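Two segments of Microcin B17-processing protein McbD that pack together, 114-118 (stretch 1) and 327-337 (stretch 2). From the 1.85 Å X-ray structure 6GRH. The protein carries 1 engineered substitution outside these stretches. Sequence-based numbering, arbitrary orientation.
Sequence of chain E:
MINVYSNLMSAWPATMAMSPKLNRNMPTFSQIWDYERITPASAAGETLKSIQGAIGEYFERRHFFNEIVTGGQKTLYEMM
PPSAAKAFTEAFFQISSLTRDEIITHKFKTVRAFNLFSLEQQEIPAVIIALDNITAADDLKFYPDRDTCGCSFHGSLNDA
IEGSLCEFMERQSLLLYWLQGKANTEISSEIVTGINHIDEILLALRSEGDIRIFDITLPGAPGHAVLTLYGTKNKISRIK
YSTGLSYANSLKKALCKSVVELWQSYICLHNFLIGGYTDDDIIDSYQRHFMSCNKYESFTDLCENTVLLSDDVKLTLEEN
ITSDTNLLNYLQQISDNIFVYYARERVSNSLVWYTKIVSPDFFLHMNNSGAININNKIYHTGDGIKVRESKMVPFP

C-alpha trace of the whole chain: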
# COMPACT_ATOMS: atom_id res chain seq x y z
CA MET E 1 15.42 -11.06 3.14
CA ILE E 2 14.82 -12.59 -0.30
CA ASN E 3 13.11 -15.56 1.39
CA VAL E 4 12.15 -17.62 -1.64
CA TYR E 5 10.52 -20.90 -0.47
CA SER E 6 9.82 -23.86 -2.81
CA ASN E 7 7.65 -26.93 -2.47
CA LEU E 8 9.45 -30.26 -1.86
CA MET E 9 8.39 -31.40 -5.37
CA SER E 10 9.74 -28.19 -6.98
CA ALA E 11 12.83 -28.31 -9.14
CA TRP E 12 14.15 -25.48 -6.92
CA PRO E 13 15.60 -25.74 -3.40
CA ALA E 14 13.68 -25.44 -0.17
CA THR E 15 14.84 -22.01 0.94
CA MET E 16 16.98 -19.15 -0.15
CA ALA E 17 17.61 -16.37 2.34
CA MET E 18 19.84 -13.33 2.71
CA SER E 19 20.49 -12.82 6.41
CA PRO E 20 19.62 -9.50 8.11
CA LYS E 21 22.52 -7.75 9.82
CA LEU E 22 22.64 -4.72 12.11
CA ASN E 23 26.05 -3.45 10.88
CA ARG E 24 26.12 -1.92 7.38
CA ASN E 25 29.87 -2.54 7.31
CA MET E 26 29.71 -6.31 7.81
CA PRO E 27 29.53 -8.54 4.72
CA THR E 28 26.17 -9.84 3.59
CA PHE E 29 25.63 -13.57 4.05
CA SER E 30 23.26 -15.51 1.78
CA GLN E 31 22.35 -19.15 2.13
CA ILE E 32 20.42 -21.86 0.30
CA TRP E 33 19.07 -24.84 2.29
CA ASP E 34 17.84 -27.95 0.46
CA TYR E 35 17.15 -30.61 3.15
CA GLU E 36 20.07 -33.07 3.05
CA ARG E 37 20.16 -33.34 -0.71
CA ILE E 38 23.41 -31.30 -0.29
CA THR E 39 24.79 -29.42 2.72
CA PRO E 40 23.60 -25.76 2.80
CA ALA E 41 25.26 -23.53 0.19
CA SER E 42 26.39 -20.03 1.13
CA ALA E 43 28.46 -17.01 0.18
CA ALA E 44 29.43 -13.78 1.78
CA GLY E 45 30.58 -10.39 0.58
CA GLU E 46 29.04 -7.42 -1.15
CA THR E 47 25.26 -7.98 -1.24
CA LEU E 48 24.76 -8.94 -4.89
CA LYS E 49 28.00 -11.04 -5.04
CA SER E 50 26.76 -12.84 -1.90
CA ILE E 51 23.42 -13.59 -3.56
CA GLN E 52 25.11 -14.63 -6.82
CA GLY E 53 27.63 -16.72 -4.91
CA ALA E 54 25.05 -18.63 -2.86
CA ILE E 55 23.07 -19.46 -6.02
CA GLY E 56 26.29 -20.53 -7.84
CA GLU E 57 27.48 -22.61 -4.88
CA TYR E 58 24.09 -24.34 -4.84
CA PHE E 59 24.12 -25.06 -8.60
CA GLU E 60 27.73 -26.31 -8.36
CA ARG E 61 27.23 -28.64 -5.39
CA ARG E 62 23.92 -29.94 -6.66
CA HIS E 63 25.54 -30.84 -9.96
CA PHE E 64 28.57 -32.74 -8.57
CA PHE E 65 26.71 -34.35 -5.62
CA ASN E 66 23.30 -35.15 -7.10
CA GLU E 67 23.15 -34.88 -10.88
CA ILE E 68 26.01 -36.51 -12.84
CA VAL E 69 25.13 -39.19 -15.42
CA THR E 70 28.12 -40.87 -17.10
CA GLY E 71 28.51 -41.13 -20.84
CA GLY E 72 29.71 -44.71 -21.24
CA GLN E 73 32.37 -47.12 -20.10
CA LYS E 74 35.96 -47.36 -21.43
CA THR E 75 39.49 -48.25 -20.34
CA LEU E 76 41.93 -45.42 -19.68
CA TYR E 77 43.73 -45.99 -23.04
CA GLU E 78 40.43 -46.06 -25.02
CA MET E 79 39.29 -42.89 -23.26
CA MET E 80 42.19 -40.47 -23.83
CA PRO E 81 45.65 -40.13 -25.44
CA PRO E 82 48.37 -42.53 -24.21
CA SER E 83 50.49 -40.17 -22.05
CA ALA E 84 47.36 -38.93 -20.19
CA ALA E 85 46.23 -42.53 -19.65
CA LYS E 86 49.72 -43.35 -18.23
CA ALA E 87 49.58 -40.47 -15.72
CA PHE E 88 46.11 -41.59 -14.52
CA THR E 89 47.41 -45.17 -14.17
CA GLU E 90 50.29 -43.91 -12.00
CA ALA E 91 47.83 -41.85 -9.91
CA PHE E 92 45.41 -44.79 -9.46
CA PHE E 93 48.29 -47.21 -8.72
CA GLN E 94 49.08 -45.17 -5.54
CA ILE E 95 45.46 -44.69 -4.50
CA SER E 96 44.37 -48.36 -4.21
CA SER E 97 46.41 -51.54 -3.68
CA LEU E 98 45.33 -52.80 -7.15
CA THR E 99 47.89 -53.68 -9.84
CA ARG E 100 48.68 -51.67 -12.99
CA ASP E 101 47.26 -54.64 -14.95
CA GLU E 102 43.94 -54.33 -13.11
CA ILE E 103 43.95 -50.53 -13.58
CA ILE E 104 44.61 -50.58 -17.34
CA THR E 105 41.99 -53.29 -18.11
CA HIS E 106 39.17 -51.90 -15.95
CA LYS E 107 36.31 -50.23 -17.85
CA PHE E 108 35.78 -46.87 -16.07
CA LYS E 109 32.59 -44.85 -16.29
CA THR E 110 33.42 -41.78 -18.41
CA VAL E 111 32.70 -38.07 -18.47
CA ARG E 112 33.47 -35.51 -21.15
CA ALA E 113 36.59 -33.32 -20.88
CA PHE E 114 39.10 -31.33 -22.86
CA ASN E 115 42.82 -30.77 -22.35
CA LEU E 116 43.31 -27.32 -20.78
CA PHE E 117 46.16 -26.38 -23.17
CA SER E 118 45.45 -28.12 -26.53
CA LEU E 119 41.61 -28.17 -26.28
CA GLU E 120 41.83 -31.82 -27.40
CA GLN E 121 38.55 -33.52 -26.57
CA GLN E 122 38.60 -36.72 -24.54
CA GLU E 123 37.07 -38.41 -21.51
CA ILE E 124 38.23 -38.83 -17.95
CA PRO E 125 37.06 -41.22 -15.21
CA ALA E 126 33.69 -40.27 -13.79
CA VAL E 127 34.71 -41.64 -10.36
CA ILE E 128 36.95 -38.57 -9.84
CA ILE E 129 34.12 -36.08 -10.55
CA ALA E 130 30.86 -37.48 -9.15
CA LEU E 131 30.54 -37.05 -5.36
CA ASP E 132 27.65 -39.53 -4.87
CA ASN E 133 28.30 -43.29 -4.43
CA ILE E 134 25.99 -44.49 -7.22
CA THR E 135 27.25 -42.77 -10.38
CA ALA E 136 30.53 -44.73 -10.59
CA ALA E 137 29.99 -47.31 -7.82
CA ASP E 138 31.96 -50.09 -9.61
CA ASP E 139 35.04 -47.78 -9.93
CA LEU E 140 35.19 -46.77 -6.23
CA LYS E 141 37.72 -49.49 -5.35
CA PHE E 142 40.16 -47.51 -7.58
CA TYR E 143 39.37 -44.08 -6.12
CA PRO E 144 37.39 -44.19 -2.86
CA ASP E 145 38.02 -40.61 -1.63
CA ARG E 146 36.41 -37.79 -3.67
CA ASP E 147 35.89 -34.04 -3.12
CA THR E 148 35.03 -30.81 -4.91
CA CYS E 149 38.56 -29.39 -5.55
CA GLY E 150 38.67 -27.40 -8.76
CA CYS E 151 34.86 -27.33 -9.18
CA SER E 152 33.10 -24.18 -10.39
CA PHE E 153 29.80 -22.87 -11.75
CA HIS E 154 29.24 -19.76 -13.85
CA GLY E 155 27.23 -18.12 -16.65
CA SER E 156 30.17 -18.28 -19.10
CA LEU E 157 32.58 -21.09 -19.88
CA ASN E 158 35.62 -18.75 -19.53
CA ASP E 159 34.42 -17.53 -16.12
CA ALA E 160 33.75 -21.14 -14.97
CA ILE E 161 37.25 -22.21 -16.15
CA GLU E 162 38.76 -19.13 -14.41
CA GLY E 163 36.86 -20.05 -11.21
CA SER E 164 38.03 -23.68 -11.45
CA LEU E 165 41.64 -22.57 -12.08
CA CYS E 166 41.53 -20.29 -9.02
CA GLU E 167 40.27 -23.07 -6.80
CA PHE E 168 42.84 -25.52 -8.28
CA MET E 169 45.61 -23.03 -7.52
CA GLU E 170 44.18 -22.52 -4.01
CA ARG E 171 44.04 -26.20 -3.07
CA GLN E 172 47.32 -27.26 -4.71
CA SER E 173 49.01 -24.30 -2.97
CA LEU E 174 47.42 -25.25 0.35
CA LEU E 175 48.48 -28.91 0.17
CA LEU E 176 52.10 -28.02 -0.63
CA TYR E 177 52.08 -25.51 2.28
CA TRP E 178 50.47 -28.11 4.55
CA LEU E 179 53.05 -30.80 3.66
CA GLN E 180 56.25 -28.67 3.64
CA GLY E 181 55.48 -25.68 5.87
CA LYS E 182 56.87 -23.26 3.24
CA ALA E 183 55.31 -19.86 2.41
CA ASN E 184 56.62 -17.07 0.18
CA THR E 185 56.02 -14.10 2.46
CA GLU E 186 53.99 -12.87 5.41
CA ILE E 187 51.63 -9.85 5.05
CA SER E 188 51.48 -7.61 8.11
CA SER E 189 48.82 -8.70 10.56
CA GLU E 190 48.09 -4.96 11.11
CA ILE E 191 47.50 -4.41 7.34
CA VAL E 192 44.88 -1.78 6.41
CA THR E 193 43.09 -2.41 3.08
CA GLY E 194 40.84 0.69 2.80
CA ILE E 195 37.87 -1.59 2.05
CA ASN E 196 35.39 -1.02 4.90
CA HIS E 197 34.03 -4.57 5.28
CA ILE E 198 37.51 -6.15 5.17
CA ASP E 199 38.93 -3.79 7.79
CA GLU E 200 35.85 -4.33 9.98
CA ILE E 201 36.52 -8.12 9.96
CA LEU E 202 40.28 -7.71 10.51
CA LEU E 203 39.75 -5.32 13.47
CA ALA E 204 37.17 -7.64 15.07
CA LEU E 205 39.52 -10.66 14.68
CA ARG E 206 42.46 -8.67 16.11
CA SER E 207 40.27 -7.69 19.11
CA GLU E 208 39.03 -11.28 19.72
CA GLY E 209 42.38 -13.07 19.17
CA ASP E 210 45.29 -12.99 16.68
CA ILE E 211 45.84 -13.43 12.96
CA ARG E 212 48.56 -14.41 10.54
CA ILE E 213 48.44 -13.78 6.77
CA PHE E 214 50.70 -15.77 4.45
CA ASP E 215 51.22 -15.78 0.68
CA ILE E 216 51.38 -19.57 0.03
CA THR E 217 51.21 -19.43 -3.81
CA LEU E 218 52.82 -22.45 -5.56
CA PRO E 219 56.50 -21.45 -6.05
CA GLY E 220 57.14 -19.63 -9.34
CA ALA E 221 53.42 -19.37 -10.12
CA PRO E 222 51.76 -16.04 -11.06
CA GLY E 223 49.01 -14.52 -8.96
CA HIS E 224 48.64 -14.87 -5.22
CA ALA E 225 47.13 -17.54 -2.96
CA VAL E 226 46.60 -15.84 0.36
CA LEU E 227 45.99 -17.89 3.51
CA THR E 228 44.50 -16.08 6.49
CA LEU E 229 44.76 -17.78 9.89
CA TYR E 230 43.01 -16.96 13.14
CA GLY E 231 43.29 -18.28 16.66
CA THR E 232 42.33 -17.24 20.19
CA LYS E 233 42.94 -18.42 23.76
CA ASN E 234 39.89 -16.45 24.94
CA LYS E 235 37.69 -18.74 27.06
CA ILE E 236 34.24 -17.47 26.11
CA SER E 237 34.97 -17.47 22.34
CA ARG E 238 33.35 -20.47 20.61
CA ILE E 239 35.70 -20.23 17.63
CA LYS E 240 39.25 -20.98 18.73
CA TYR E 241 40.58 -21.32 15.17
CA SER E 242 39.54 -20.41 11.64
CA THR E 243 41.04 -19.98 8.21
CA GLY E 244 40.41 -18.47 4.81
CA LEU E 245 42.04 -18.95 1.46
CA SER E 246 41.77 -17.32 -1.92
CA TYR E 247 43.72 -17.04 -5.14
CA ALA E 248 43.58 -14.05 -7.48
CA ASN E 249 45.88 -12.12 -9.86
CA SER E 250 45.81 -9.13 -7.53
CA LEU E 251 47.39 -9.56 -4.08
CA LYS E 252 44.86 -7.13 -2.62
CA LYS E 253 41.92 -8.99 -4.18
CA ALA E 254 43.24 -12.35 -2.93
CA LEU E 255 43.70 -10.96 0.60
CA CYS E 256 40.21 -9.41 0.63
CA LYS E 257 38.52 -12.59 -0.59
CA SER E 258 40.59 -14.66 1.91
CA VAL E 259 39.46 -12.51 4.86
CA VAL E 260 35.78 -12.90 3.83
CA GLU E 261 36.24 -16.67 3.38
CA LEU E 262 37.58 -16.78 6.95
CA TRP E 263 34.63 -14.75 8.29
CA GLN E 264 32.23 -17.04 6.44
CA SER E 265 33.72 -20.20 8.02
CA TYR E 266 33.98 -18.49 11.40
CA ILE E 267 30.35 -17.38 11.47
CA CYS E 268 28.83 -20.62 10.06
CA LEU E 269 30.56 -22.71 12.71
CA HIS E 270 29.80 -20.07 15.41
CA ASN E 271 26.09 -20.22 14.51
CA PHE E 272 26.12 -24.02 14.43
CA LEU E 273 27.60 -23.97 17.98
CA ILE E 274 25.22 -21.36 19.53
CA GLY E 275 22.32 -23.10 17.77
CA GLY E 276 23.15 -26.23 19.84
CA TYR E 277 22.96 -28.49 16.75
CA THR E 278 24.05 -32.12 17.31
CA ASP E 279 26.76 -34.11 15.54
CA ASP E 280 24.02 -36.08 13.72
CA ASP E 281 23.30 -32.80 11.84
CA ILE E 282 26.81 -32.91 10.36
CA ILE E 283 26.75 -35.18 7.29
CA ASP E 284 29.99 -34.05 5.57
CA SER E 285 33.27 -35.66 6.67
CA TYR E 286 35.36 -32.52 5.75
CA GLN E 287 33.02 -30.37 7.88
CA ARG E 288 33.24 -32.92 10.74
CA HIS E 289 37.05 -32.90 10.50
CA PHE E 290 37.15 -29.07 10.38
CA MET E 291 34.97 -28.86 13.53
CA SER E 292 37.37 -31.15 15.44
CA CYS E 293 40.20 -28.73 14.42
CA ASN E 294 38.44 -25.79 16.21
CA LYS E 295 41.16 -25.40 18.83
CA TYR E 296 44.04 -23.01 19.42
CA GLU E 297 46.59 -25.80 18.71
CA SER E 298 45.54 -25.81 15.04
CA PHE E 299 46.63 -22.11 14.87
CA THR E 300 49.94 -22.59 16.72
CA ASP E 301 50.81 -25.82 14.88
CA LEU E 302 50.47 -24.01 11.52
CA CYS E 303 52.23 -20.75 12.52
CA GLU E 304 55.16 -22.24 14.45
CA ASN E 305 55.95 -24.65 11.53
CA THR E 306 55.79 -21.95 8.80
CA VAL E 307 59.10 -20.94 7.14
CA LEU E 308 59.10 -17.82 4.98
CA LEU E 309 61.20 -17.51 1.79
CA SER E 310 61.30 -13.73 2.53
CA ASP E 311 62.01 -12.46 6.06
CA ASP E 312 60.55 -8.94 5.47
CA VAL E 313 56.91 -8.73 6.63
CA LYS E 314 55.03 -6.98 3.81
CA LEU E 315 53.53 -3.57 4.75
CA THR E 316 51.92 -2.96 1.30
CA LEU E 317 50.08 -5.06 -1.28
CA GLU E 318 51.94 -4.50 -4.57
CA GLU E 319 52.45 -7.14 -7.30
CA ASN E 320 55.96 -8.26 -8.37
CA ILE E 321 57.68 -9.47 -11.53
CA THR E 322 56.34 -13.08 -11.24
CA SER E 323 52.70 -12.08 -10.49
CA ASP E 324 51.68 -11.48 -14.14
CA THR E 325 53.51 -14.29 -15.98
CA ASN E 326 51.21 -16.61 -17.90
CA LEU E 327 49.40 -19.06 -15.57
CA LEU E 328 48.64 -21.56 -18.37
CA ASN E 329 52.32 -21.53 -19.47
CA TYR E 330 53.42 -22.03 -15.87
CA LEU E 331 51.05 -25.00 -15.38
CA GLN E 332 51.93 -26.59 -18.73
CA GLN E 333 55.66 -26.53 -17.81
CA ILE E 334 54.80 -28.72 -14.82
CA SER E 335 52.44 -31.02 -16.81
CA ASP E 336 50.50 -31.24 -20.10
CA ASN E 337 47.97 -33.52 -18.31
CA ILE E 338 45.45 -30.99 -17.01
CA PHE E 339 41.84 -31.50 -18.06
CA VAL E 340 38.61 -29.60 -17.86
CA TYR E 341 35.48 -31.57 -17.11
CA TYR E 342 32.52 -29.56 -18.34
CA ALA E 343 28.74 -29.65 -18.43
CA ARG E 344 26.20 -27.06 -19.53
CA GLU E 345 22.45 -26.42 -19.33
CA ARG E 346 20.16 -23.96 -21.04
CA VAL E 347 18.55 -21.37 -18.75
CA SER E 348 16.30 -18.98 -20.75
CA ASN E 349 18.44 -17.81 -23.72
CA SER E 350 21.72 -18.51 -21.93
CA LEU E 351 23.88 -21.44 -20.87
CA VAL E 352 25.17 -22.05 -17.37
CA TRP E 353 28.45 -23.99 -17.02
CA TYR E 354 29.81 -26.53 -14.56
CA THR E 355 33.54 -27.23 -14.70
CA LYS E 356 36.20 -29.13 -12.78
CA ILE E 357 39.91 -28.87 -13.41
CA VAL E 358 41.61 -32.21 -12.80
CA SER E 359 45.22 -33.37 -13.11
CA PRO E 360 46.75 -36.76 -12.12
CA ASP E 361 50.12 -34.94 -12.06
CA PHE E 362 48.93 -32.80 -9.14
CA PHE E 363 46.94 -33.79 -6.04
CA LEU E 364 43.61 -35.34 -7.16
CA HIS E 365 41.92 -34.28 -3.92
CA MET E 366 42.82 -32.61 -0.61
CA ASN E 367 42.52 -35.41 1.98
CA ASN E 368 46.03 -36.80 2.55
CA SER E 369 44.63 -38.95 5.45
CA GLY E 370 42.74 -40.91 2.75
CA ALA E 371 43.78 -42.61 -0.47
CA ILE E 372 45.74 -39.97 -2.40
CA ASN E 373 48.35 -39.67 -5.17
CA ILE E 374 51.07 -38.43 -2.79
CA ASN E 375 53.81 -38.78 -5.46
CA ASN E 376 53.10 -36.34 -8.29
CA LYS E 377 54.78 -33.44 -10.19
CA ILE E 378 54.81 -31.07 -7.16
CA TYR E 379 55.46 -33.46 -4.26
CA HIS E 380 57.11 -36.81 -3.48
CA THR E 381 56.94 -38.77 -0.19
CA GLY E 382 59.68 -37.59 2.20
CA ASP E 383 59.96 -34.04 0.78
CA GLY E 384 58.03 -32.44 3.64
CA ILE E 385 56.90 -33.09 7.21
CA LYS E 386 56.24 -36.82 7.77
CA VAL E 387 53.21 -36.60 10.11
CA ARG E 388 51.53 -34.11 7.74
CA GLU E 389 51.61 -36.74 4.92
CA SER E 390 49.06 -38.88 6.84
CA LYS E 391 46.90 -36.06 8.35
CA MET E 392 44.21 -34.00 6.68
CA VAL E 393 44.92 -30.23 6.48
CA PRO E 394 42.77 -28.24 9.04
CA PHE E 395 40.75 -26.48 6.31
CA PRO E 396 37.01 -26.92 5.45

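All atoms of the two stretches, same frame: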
# COMPACT_ATOMS: atom_id res chain seq x y z
N PHE E 114 38.08 -31.72 -21.89
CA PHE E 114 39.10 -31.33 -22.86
C PHE E 114 40.39 -30.97 -22.17
O PHE E 114 40.38 -30.55 -21.02
CB PHE E 114 38.61 -30.21 -23.79
CG PHE E 114 38.20 -28.94 -23.08
CD1 PHE E 114 39.15 -27.94 -22.80
CD2 PHE E 114 36.87 -28.69 -22.77
CE1 PHE E 114 38.77 -26.75 -22.18
CE2 PHE E 114 36.50 -27.51 -22.14
CZ PHE E 114 37.45 -26.53 -21.86
N ASN E 115 41.51 -31.15 -22.87
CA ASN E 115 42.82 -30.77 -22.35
C ASN E 115 42.89 -29.25 -22.25
O ASN E 115 42.61 -28.53 -23.21
CB ASN E 115 43.93 -31.34 -23.26
CG ASN E 115 45.34 -31.00 -22.78
OD1 ASN E 115 45.81 -29.87 -22.94
ND2 ASN E 115 46.02 -31.98 -22.22
N LEU E 116 43.28 -28.76 -21.07
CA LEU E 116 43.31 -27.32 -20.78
C LEU E 116 44.15 -26.50 -21.79
O LEU E 116 43.81 -25.35 -22.08
CB LEU E 116 43.86 -27.10 -19.36
CG LEU E 116 43.98 -25.66 -18.84
CD1 LEU E 116 42.62 -25.02 -18.75
CD2 LEU E 116 44.65 -25.64 -17.46
N PHE E 117 45.21 -27.09 -22.31
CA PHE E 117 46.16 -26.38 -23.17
C PHE E 117 45.90 -26.58 -24.67
O PHE E 117 45.95 -25.62 -25.43
CB PHE E 117 47.58 -26.81 -22.83
CG PHE E 117 47.86 -26.81 -21.35
CD1 PHE E 117 47.89 -25.62 -20.65
CD2 PHE E 117 48.06 -28.01 -20.67
CE1 PHE E 117 48.14 -25.62 -19.28
CE2 PHE E 117 48.31 -28.02 -19.31
CZ PHE E 117 48.36 -26.82 -18.62
N SER E 118 45.64 -27.82 -25.09
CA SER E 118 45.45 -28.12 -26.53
C SER E 118 43.98 -28.05 -26.98
O SER E 118 43.72 -28.06 -28.19
CB SER E 118 45.99 -29.52 -26.83
OG SER E 118 45.13 -30.51 -26.31
N LEU E 327 49.73 -17.92 -16.44
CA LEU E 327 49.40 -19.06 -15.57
C LEU E 327 49.32 -20.39 -16.33
O LEU E 327 49.83 -21.41 -15.87
CB LEU E 327 48.11 -18.80 -14.79
CG LEU E 327 47.59 -19.94 -13.92
CD1 LEU E 327 48.60 -20.32 -12.87
CD2 LEU E 327 46.24 -19.58 -13.28
N LEU E 328 48.70 -20.37 -17.51
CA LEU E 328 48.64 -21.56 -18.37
C LEU E 328 50.02 -22.06 -18.80
O LEU E 328 50.26 -23.27 -18.82
CB LEU E 328 47.75 -21.33 -19.61
CG LEU E 328 46.22 -21.20 -19.43
CD1 LEU E 328 45.51 -21.15 -20.78
CD2 LEU E 328 45.62 -22.31 -18.60
N ASN E 329 50.94 -21.14 -19.14
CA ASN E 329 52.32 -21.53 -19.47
C ASN E 329 52.98 -22.15 -18.24
O ASN E 329 53.59 -23.21 -18.34
CB ASN E 329 53.16 -20.34 -19.98
CG ASN E 329 52.82 -19.93 -21.42
OD1 ASN E 329 51.99 -20.56 -22.09
ND2 ASN E 329 53.47 -18.89 -21.89
N TYR E 330 52.84 -21.51 -17.09
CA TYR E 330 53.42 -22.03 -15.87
C TYR E 330 52.92 -23.47 -15.60
O TYR E 330 53.72 -24.37 -15.36
CB TYR E 330 53.08 -21.12 -14.69
CG TYR E 330 53.40 -21.74 -13.35
CD1 TYR E 330 54.71 -21.73 -12.85
CD2 TYR E 330 52.39 -22.35 -12.59
CE1 TYR E 330 55.01 -22.30 -11.62
CE2 TYR E 330 52.68 -22.93 -11.37
CZ TYR E 330 53.98 -22.90 -10.88
OH TYR E 330 54.24 -23.47 -9.66
N LEU E 331 51.61 -23.67 -15.65
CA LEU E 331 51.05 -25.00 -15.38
C LEU E 331 51.51 -26.04 -16.39
O LEU E 331 51.86 -27.16 -16.00
CB LEU E 331 49.51 -24.96 -15.35
CG LEU E 331 48.95 -24.28 -14.09
CD1 LEU E 331 47.46 -24.02 -14.22
CD2 LEU E 331 49.28 -25.06 -12.83
N GLN E 332 51.53 -25.67 -17.67
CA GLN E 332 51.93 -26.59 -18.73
C GLN E 332 53.38 -27.04 -18.61
O GLN E 332 53.69 -28.16 -18.99
CB GLN E 332 51.69 -25.99 -20.13
CG GLN E 332 51.77 -27.05 -21.22
CD GLN E 332 51.34 -26.54 -22.58
OE1 GLN E 332 51.25 -25.33 -22.81
NE2 GLN E 332 51.07 -27.47 -23.50
N GLN E 333 54.25 -26.19 -18.07
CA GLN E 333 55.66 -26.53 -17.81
C GLN E 333 55.77 -27.64 -16.77
O GLN E 333 56.64 -28.50 -16.87
CB GLN E 333 56.48 -25.30 -17.36
CG GLN E 333 56.90 -24.39 -18.50
N ILE E 334 54.86 -27.65 -15.80
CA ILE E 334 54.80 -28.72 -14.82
C ILE E 334 54.20 -29.98 -15.45
O ILE E 334 54.74 -31.05 -15.26
CB ILE E 334 54.01 -28.28 -13.55
CG1 ILE E 334 54.74 -27.10 -12.87
CG2 ILE E 334 53.83 -29.46 -12.58
CD1 ILE E 334 53.87 -26.28 -11.92
N SER E 335 53.10 -29.86 -16.20
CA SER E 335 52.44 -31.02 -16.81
C SER E 335 51.46 -30.64 -17.91
O SER E 335 50.65 -29.75 -17.71
CB SER E 335 51.66 -31.81 -15.75
OG SER E 335 50.93 -32.88 -16.34
N ASP E 336 51.50 -31.38 -19.03
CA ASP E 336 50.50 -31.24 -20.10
C ASP E 336 49.15 -31.89 -19.75
O ASP E 336 48.17 -31.67 -20.45
CB ASP E 336 51.01 -31.85 -21.42
CG ASP E 336 52.27 -31.15 -21.96
OD1 ASP E 336 52.50 -29.99 -21.60
OD2 ASP E 336 53.05 -31.77 -22.74
N ASN E 337 49.12 -32.71 -18.68
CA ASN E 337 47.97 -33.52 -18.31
C ASN E 337 47.06 -32.81 -17.31
O ASN E 337 46.94 -33.22 -16.15
CB ASN E 337 48.45 -34.86 -17.72
CG ASN E 337 49.17 -35.71 -18.74
OD1 ASN E 337 48.73 -35.82 -19.88
ND2 ASN E 337 50.30 -36.30 -18.34

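The contact between the two segments centres on Phe-117, which lies in the turn following the strand that ends at Asn-115; its CA-to-CB bond points toward the second segment, where the ring packs against the helix of residues 327-334. Of the 355 Å² buried between the segments, counting both sides, 135 Å² belongs to this residue alone. With chi1 at -47° (m), the ring lies along the side of the helix and reaches the backbone itself. Its CE1 atom is 3.2 Å from Leu-328 O and its CZ atom 3.5 Å from Gln-332 N, so the ring borders a turn of helix whose own hydrogen bond, Gln-332 N to Leu-328 O, is intact at 2.9 Å. Further along, Phe-117 CE2 comes within 3.3 Å of Ser-335 O, just where the chain leaves helical geometry, and Asp-336 O sits at the ring edge, 3.7 Å from Phe-117 CD2.

Leu-328, second to Phe-117 with 51 Å² covered, packs against Leu-116 (40 Å²) and so extends the apolar surface. Its CA-to-CB bond points sideways, but the end of the side chain comes nearer to the first segment, placing Leu-328 CD2 3.7 Å from Leu-116 CD2 and 4.2 Å from Phe-117 CE1. The same methyl group thus touches two consecutive residues of the turn.

Gln-332 covers one face of the Phe-117 ring. Its CB atom stands 3.7 Å from the ring centroid and only 12° off the normal, a well-centred CH-pi contact in which the aliphatic base of a polar side chain serves as an apolar surface. The extended side chain (chi1 and chi2 both t) carries the amide onward, where Gln-332 NE2 makes a weak hydrogen bond of 3.5 Å to Asp-336 OD1 within the same segment. Leu-331 adds a further apolar contact, its CB atom 3.9 Å from Phe-117 CZ.

A single hydrogen bond joins the segments. Asn-115 ND2 donates to Asp-336 O at 2.8 Å, with an N-H...acceptor angle of 148°. The oxygen of the same amide is bonded within its own segment: Asn-115 OD1 accepts from Phe-117 N at 2.9 Å and from Ser-118 N at 3.0 Å. One side chain therefore both braces its own backbone and ties it to the second segment, just beyond the end of the helix. There Ser-335 OG accepts a hydrogen bond from Asn-337 N at 3.0 Å, bridging the residue whose carbonyl receives the Asn-115 amide. Polar anchoring beyond the helix end thus accompanies apolar packing along its side.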